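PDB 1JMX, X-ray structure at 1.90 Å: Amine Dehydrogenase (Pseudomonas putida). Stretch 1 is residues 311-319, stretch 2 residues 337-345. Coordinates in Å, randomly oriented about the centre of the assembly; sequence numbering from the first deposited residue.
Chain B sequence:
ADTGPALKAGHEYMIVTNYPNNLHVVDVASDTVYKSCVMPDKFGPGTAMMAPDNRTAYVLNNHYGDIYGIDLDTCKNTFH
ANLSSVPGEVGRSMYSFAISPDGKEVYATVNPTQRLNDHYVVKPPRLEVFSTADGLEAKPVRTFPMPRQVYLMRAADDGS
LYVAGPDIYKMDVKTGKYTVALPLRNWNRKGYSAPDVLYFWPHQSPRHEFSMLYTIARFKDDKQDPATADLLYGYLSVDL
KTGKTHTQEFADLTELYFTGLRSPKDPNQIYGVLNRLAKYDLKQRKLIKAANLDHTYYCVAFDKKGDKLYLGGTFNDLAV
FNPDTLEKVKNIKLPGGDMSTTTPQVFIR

Stretch 1 (311-319) LGGTFNDLA
Stretch 2 337-345: GDMSTTTPQ

Stretch 1 leaves a strand at G312, loops through 313-316 and re-enters a strand at D317; L311 and A319 close this excursion with reciprocal backbone hydrogen bonds (L311 N to A319 O 2.9 Å, A319 N to L311 O 3.1 Å). Stretch 2, without regular secondary structure, docks on the loop through one antiparallel bridge, T314 with S340 (CA-CA 4.5 Å). Both amides and both carbonyls of this pair are used: T314 N donates to S340 O at 3.1 Å and S340 N to T314 O at 3.2 Å. M339 N donates to F315 O at 3.0 Å and, weakly, to T314 O at 3.1 Å. A type II' turn then reverses the chain from M339 to T342, with S340 at phi/psi 53/-129 and T342 N bonded to M339 O at 3.1 Å.

G313 N makes a weak hydrogen bond to M339 SD at 3.4 Å. The CA-to-CB bond of M339 points toward stretch 1, and chi1 m, chi2 t and chi3 -96° place CE 3.2 Å from D317 O and 3.8 Å from L318 CD1. The positive phi of G313, 80°, by itself favours glycine; at G312, an ideal CB would clash with P344 CG, 2.7 Å away. The side-chain oxygens of T314, D338 and S340 are satisfied elsewhere in the structure; D338 OD2 also lies 3.8 Å from F315 CD2, at the ring edge.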

ATOM      1  N   LEU B 311      19.281   3.242  21.695  1.00 13.45           N
ATOM      2  CA  LEU B 311      18.186   3.260  20.738  1.00 13.00           C
ATOM      3  C   LEU B 311      18.645   2.435  19.538  1.00 12.14           C
ATOM      4  O   LEU B 311      19.651   2.754  18.912  1.00 13.25           O
ATOM      5  CB  LEU B 311      17.845   4.690  20.313  1.00 11.95           C
ATOM      6  CG  LEU B 311      17.404   5.678  21.400  1.00 13.03           C
ATOM      7  CD1 LEU B 311      16.888   6.941  20.723  1.00 12.42           C
ATOM      8  CD2 LEU B 311      16.317   5.086  22.283  1.00 12.33           C
ATOM      9  N   GLY B 312      17.924   1.357  19.252  1.00 11.95           N
ATOM     10  CA  GLY B 312      18.283   0.491  18.146  1.00 10.30           C
ATOM     11  C   GLY B 312      17.176   0.278  17.142  1.00 10.44           C
ATOM     12  O   GLY B 312      16.149   0.942  17.194  1.00 10.90           O
ATOM     13  N   GLY B 313      17.368  -0.700  16.261  1.00 10.94           N
ATOM     14  CA  GLY B 313      16.403  -0.978  15.213  1.00 10.43           C
ATOM     15  C   GLY B 313      16.614   0.028  14.098  1.00 10.89           C
ATOM     16  O   GLY B 313      17.488   0.889  14.208  1.00 11.25           O
ATOM     17  N   THR B 314      15.876  -0.105  13.001  1.00 11.96           N
ATOM     18  CA  THR B 314      15.981   0.846  11.890  1.00 13.43           C
ATOM     19  C   THR B 314      17.259   0.710  11.024  1.00 12.37           C
ATOM     20  O   THR B 314      17.409  -0.287  10.316  1.00 11.76           O
ATOM     21  CB  THR B 314      15.717   2.296  12.437  1.00 13.23           C
ATOM     22  OG1 THR B 314      14.310   2.459  12.663  1.00 15.48           O
ATOM     23  CG2 THR B 314      16.196   3.375  11.508  1.00 17.28           C
ATOM     24  N   PHE B 315      18.184   1.668  11.111  1.00 10.97           N
ATOM     25  CA  PHE B 315      19.403   1.653  10.322  1.00 11.37           C
ATOM     26  C   PHE B 315      20.494   0.876  11.044  1.00 12.71           C
ATOM     27  O   PHE B 315      20.196   0.037  11.884  1.00 13.02           O
ATOM     28  CB  PHE B 315      19.872   3.083  10.020  1.00 11.10           C
ATOM     29  CG  PHE B 315      18.981   3.838   9.068  1.00 10.99           C
ATOM     30  CD1 PHE B 315      18.724   5.189   9.265  1.00 11.43           C
ATOM     31  CD2 PHE B 315      18.412   3.209   7.968  1.00 10.74           C
ATOM     32  CE1 PHE B 315      17.915   5.901   8.382  1.00  9.89           C
ATOM     33  CE2 PHE B 315      17.604   3.918   7.083  1.00 10.12           C
ATOM     34  CZ  PHE B 315      17.358   5.261   7.293  1.00  9.43           C
ATOM     35  N   ASN B 316      21.756   1.185  10.747  1.00 14.29           N
ATOM     36  CA  ASN B 316      22.881   0.482  11.351  1.00 14.76           C
ATOM     37  C   ASN B 316      23.591   1.166  12.513  1.00 15.86           C
ATOM     38  O   ASN B 316      24.738   0.830  12.799  1.00 16.85           O
ATOM     39  CB  ASN B 316      23.910   0.103  10.280  1.00 14.00           C
ATOM     40  CG  ASN B 316      24.543   1.304   9.637  1.00 14.94           C
ATOM     41  OD1 ASN B 316      24.120   2.432   9.859  1.00 16.37           O
ATOM     42  ND2 ASN B 316      25.563   1.071   8.828  1.00 16.92           N
ATOM     43  N   ASP B 317      22.938   2.113  13.184  1.00 14.72           N
ATOM     44  CA  ASP B 317      23.580   2.772  14.318  1.00 14.94           C
ATOM     45  C   ASP B 317      22.767   2.790  15.610  1.00 14.76           C
ATOM     46  O   ASP B 317      21.536   2.889  15.589  1.00 14.52           O
ATOM     47  CB  ASP B 317      24.016   4.209  13.958  1.00 15.82           C
ATOM     48  CG  ASP B 317      22.841   5.169  13.798  1.00 15.22           C
ATOM     49  OD1 ASP B 317      22.232   5.187  12.714  1.00 18.34           O
ATOM     50  OD2 ASP B 317      22.531   5.914  14.747  1.00 14.73           O
ATOM     51  N   LEU B 318      23.468   2.620  16.728  1.00 15.50           N
ATOM     52  CA  LEU B 318      22.856   2.686  18.049  1.00 15.99           C
ATOM     53  C   LEU B 318      23.071   4.106  18.562  1.00 15.42           C
ATOM     54  O   LEU B 318      24.173   4.642  18.473  1.00 15.92           O
ATOM     55  CB  LEU B 318      23.544   1.750  19.055  1.00 18.25           C
ATOM     56  CG  LEU B 318      23.548   0.221  19.007  1.00 19.10           C
ATOM     57  CD1 LEU B 318      22.137  -0.314  18.912  1.00 17.97           C
ATOM     58  CD2 LEU B 318      24.392  -0.235  17.858  1.00 21.86           C
ATOM     59  N   ALA B 319      22.016   4.733  19.057  1.00 14.29           N
ATOM     60  CA  ALA B 319      22.164   6.060  19.623  1.00 15.05           C
ATOM     61  C   ALA B 319      22.312   5.805  21.119  1.00 16.23           C
ATOM     62  O   ALA B 319      21.627   4.944  21.668  1.00 17.25           O
ATOM     63  CB  ALA B 319      20.931   6.915  19.344  1.00 13.30           C
ATOM     64  N   GLY B 337      24.459  -3.428   7.548  1.00 13.87           N
ATOM     65  CA  GLY B 337      23.330  -2.560   7.281  1.00 13.71           C
ATOM     66  C   GLY B 337      22.265  -2.411   8.354  1.00 13.69           C
ATOM     67  O   GLY B 337      22.552  -2.375   9.549  1.00 15.78           O
ATOM     68  N   ASP B 338      21.022  -2.320   7.904  1.00 11.77           N
ATOM     69  CA  ASP B 338      19.873  -2.134   8.776  1.00 10.62           C
ATOM     70  C   ASP B 338      19.615  -3.173   9.862  1.00 11.78           C
ATOM     71  O   ASP B 338      19.691  -4.375   9.615  1.00 13.53           O
ATOM     72  CB  ASP B 338      18.615  -2.001   7.923  1.00 10.53           C
ATOM     73  CG  ASP B 338      18.609  -0.744   7.070  1.00 11.37           C
ATOM     74  OD1 ASP B 338      19.679  -0.198   6.735  1.00  9.30           O
ATOM     75  OD2 ASP B 338      17.505  -0.306   6.731  1.00 13.56           O
ATOM     76  N   MET B 339      19.269  -2.687  11.055  1.00 11.30           N
ATOM     77  CA  MET B 339      18.933  -3.528  12.196  1.00  9.08           C
ATOM     78  C   MET B 339      17.490  -3.997  12.046  1.00  9.45           C
ATOM     79  O   MET B 339      17.084  -4.999  12.631  1.00 10.08           O
ATOM     80  CB  MET B 339      19.061  -2.743  13.507  1.00  8.54           C
ATOM     81  CG  MET B 339      20.474  -2.621  14.038  1.00  9.83           C
ATOM     82  SD  MET B 339      20.525  -1.898  15.684  1.00 11.40           S
ATOM     83  CE  MET B 339      20.850  -0.173  15.306  1.00 13.05           C
ATOM     84  N   SER B 340      16.710  -3.246  11.274  1.00  9.51           N
ATOM     85  CA  SER B 340      15.307  -3.555  11.046  1.00  9.68           C
ATOM     86  C   SER B 340      14.537  -3.747  12.366  1.00 10.50           C
ATOM     87  O   SER B 340      14.659  -2.916  13.267  1.00 11.98           O
ATOM     88  CB  SER B 340      15.173  -4.759  10.123  1.00  7.82           C
ATOM     89  OG  SER B 340      13.845  -4.860   9.666  1.00  9.29           O
ATOM     90  N   THR B 341      13.797  -4.849  12.508  1.00 11.86           N
ATOM     91  CA  THR B 341      13.009  -5.087  13.728  1.00 11.69           C
ATOM     92  C   THR B 341      13.729  -5.781  14.881  1.00 12.18           C
ATOM     93  O   THR B 341      13.084  -6.272  15.797  1.00 12.56           O
ATOM     94  CB  THR B 341      11.707  -5.871  13.436  1.00 12.13           C
ATOM     95  OG1 THR B 341      12.030  -7.182  12.958  1.00 12.72           O
ATOM     96  CG2 THR B 341      10.853  -5.137  12.404  1.00 11.87           C
ATOM     97  N   THR B 342      15.059  -5.804  14.840  1.00 12.70           N
ATOM     98  CA  THR B 342      15.868  -6.433  15.887  1.00 13.44           C
ATOM     99  C   THR B 342      15.660  -5.783  17.259  1.00 13.24           C
ATOM    100  O   THR B 342      15.346  -4.596  17.350  1.00 14.69           O
ATOM    101  CB  THR B 342      17.375  -6.346  15.538  1.00 13.68           C
ATOM    102  OG1 THR B 342      18.115  -7.230  16.382  1.00 15.13           O
ATOM    103  CG2 THR B 342      17.899  -4.938  15.757  1.00 14.31           C
ATOM    104  N   THR B 343      15.831  -6.565  18.321  1.00 13.52           N
ATOM    105  CA  THR B 343      15.698  -6.039  19.680  1.00 14.32           C
ATOM    106  C   THR B 343      17.003  -6.167  20.480  1.00 14.12           C
ATOM    107  O   THR B 343      17.511  -7.269  20.697  1.00 14.42           O
ATOM    108  CB  THR B 343      14.447  -6.629  20.451  1.00 13.35           C
ATOM    109  OG1 THR B 343      14.616  -6.481  21.865  1.00 16.55           O
ATOM    110  CG2 THR B 343      14.216  -8.052  20.138  1.00 15.51           C
ATOM    111  N   PRO B 344      17.619  -5.020  20.826  1.00 13.81           N
ATOM    112  CA  PRO B 344      18.865  -4.940  21.592  1.00 14.31           C
ATOM    113  C   PRO B 344      18.685  -5.599  22.956  1.00 13.73           C
ATOM    114  O   PRO B 344      17.817  -5.210  23.726  1.00 13.08           O
ATOM    115  CB  PRO B 344      19.078  -3.435  21.725  1.00 15.24           C
ATOM    116  CG  PRO B 344      18.487  -2.909  20.458  1.00 15.95           C
ATOM    117  CD  PRO B 344      17.204  -3.678  20.388  1.00 15.38           C
ATOM    118  N   GLN B 345      19.536  -6.573  23.248  1.00 14.98           N
ATOM    119  CA  GLN B 345      19.472  -7.342  24.490  1.00 16.12           C
ATOM    120  C   GLN B 345      20.718  -7.145  25.375  1.00 16.34           C
ATOM    121  O   GLN B 345      21.840  -7.432  24.953  1.00 16.61           O
ATOM    122  CB  GLN B 345      19.307  -8.816  24.116  1.00 17.02           C
ATOM    123  CG  GLN B 345      18.117  -9.526  24.708  1.00 18.71           C
ATOM    124  CD  GLN B 345      16.793  -8.849  24.448  1.00 15.79           C
ATOM    125  OE1 GLN B 345      16.029  -9.259  23.577  1.00 18.12           O
ATOM    126  NE2 GLN B 345      16.474  -7.865  25.267  1.00 15.15           N
TER